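Local structure of endonuclease 2 (Arabidopsis thaliana, 4CXP) at residues 144-148 with 160-164. The protein cleaves RNA and single-stranded DNA, and less readily double-stranded DNA, endonucleolytically to 5'-phosphorylated products with the help of three divalent metal ions. Numbering follows the deposited sequence.
Sequences VHWYT and NIIET
Trp146, Asn160 and Thr164 illustrate how a single indole can tie a beta-hairpin to a helix. The hairpin of strands 143-146 and 149-152 runs straight into helix 153-169, which packs back against it in this S1/P1-type nuclease; both elements belong to the substrate-binding region. The strand and helix segments run in nearly the same direction, and the axes of the two short segments come no closer than 11.5 Å, a distance bridged by side chains. Trp146, the last residue of strand 143-146, turns CG away from its backbone N (chi1 -177°), extending the indole toward the helix. Over one face sits Asn160 CB, 3.5 Å from the centroid of the five-membered ring and almost on its normal, a CH-pi contact. The amide of Asn160 slides past the ring rather than stacking on it, its plane turned 40° from that of the indole. CD1 of the adjacent Tyr147 lies over the opposite face, offset toward the rim, so the indole has atoms on both faces; the Tyr147 hydroxyl is hydrogen-bonded to Asp233. Farther along the indole, CH2 meets Ile161 CG1 at 3.7 Å, and Phe236 of helix 233-262 adds to the apolar surroundings. With an alanine in place of Trp146 the whole indole is gone, and Asn160 CB and Ile161 CG1 would probably face a gap while Thr164 OG1 lost its donor. That donor is the indole NE1, which reaches Thr164 OG1 at 2.9 Å in a nearly straight bond (166°) lying in the ring plane. The hydroxyl relays the interaction: accepting from the indole, it donates to Asn160 O one turn back, a carbonyl that Thr164 N and Thr164 OG1 approach from opposite faces of its plane, each at 2.9 Å.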
# COMPACT_ATOMS: atom_id res chain seq x y z
N VAL A 144 12.64 18.03 3.75
CA VAL A 144 11.78 19.20 3.66
C VAL A 144 11.24 19.49 5.05
O VAL A 144 11.72 18.94 6.05
CB VAL A 144 10.66 18.98 2.60
CG1 VAL A 144 11.28 18.84 1.22
CG2 VAL A 144 9.80 17.77 2.92
N HIS A 145 10.25 20.36 5.14
CA HIS A 145 9.47 20.53 6.35
C HIS A 145 8.03 20.19 6.03
O HIS A 145 7.52 20.53 4.96
CB HIS A 145 9.55 21.97 6.89
CG HIS A 145 10.78 22.26 7.72
ND1 HIS A 145 12.04 22.35 7.17
CD2 HIS A 145 10.95 22.45 9.05
CE1 HIS A 145 12.93 22.61 8.12
NE2 HIS A 145 12.29 22.67 9.27
N TRP A 146 7.37 19.49 6.96
CA TRP A 146 5.93 19.29 6.96
C TRP A 146 5.38 20.28 7.98
O TRP A 146 5.62 20.15 9.18
CB TRP A 146 5.57 17.86 7.35
CG TRP A 146 4.09 17.61 7.30
CD1 TRP A 146 3.26 17.38 8.34
CD2 TRP A 146 3.28 17.60 6.12
NE1 TRP A 146 1.97 17.21 7.88
CE2 TRP A 146 1.97 17.34 6.52
CE3 TRP A 146 3.54 17.80 4.76
CZ2 TRP A 146 0.92 17.28 5.63
CZ3 TRP A 146 2.50 17.72 3.87
CH2 TRP A 146 1.21 17.47 4.30
N TYR A 147 4.74 21.34 7.49
CA TYR A 147 4.41 22.49 8.34
C TYR A 147 5.70 22.92 9.04
O TYR A 147 6.67 23.21 8.35
CB TYR A 147 3.20 22.21 9.23
CG TYR A 147 1.92 22.02 8.42
CD1 TYR A 147 1.58 20.78 7.88
CD2 TYR A 147 1.07 23.07 8.17
CE1 TYR A 147 0.44 20.62 7.12
CE2 TYR A 147 -0.07 22.91 7.41
CZ TYR A 147 -0.40 21.67 6.89
OH TYR A 147 -1.53 21.46 6.14
N THR A 148 5.74 22.97 10.36
CA THR A 148 6.91 23.52 11.05
C THR A 148 8.00 22.50 11.37
O THR A 148 9.03 22.89 11.91
CB THR A 148 6.54 24.21 12.36
OG1 THR A 148 6.20 23.20 13.32
CG2 THR A 148 5.43 25.20 12.18
N ASN A 160 2.65 11.52 7.23
CA ASN A 160 2.25 12.86 7.67
C ASN A 160 0.95 13.34 7.07
O ASN A 160 0.13 13.93 7.78
CB ASN A 160 3.31 13.93 7.43
CG ASN A 160 4.58 13.67 8.19
OD1 ASN A 160 4.73 14.04 9.38
ND2 ASN A 160 5.50 13.06 7.54
N ILE A 161 0.73 13.12 5.77
CA ILE A 161 -0.52 13.56 5.16
C ILE A 161 -1.71 12.91 5.89
O ILE A 161 -2.66 13.58 6.29
CB ILE A 161 -0.58 13.27 3.65
CG1 ILE A 161 0.47 14.10 2.90
CG2 ILE A 161 -1.97 13.55 3.13
CD1 ILE A 161 0.70 13.62 1.49
N ILE A 162 -1.65 11.59 6.06
CA ILE A 162 -2.75 10.87 6.69
C ILE A 162 -2.95 11.33 8.14
O ILE A 162 -4.09 11.56 8.56
CB ILE A 162 -2.52 9.35 6.60
CG1 ILE A 162 -2.58 8.89 5.14
CG2 ILE A 162 -3.56 8.61 7.44
CD1 ILE A 162 -2.06 7.48 4.94
N GLU A 163 -1.87 11.46 8.88
CA GLU A 163 -1.97 11.86 10.28
C GLU A 163 -2.56 13.25 10.42
O GLU A 163 -3.36 13.51 11.33
CB GLU A 163 -0.60 11.81 10.95
CG GLU A 163 -0.06 10.44 11.25
CD GLU A 163 1.44 10.47 11.60
OE1 GLU A 163 2.11 11.52 11.42
OE2 GLU A 163 1.97 9.43 12.00
N THR A 164 -2.15 14.17 9.57
CA THR A 164 -2.65 15.53 9.63
C THR A 164 -4.12 15.56 9.27
O THR A 164 -4.92 16.27 9.89
CB THR A 164 -1.80 16.45 8.75
OG1 THR A 164 -0.45 16.40 9.21
CG2 THR A 164 -2.30 17.86 8.79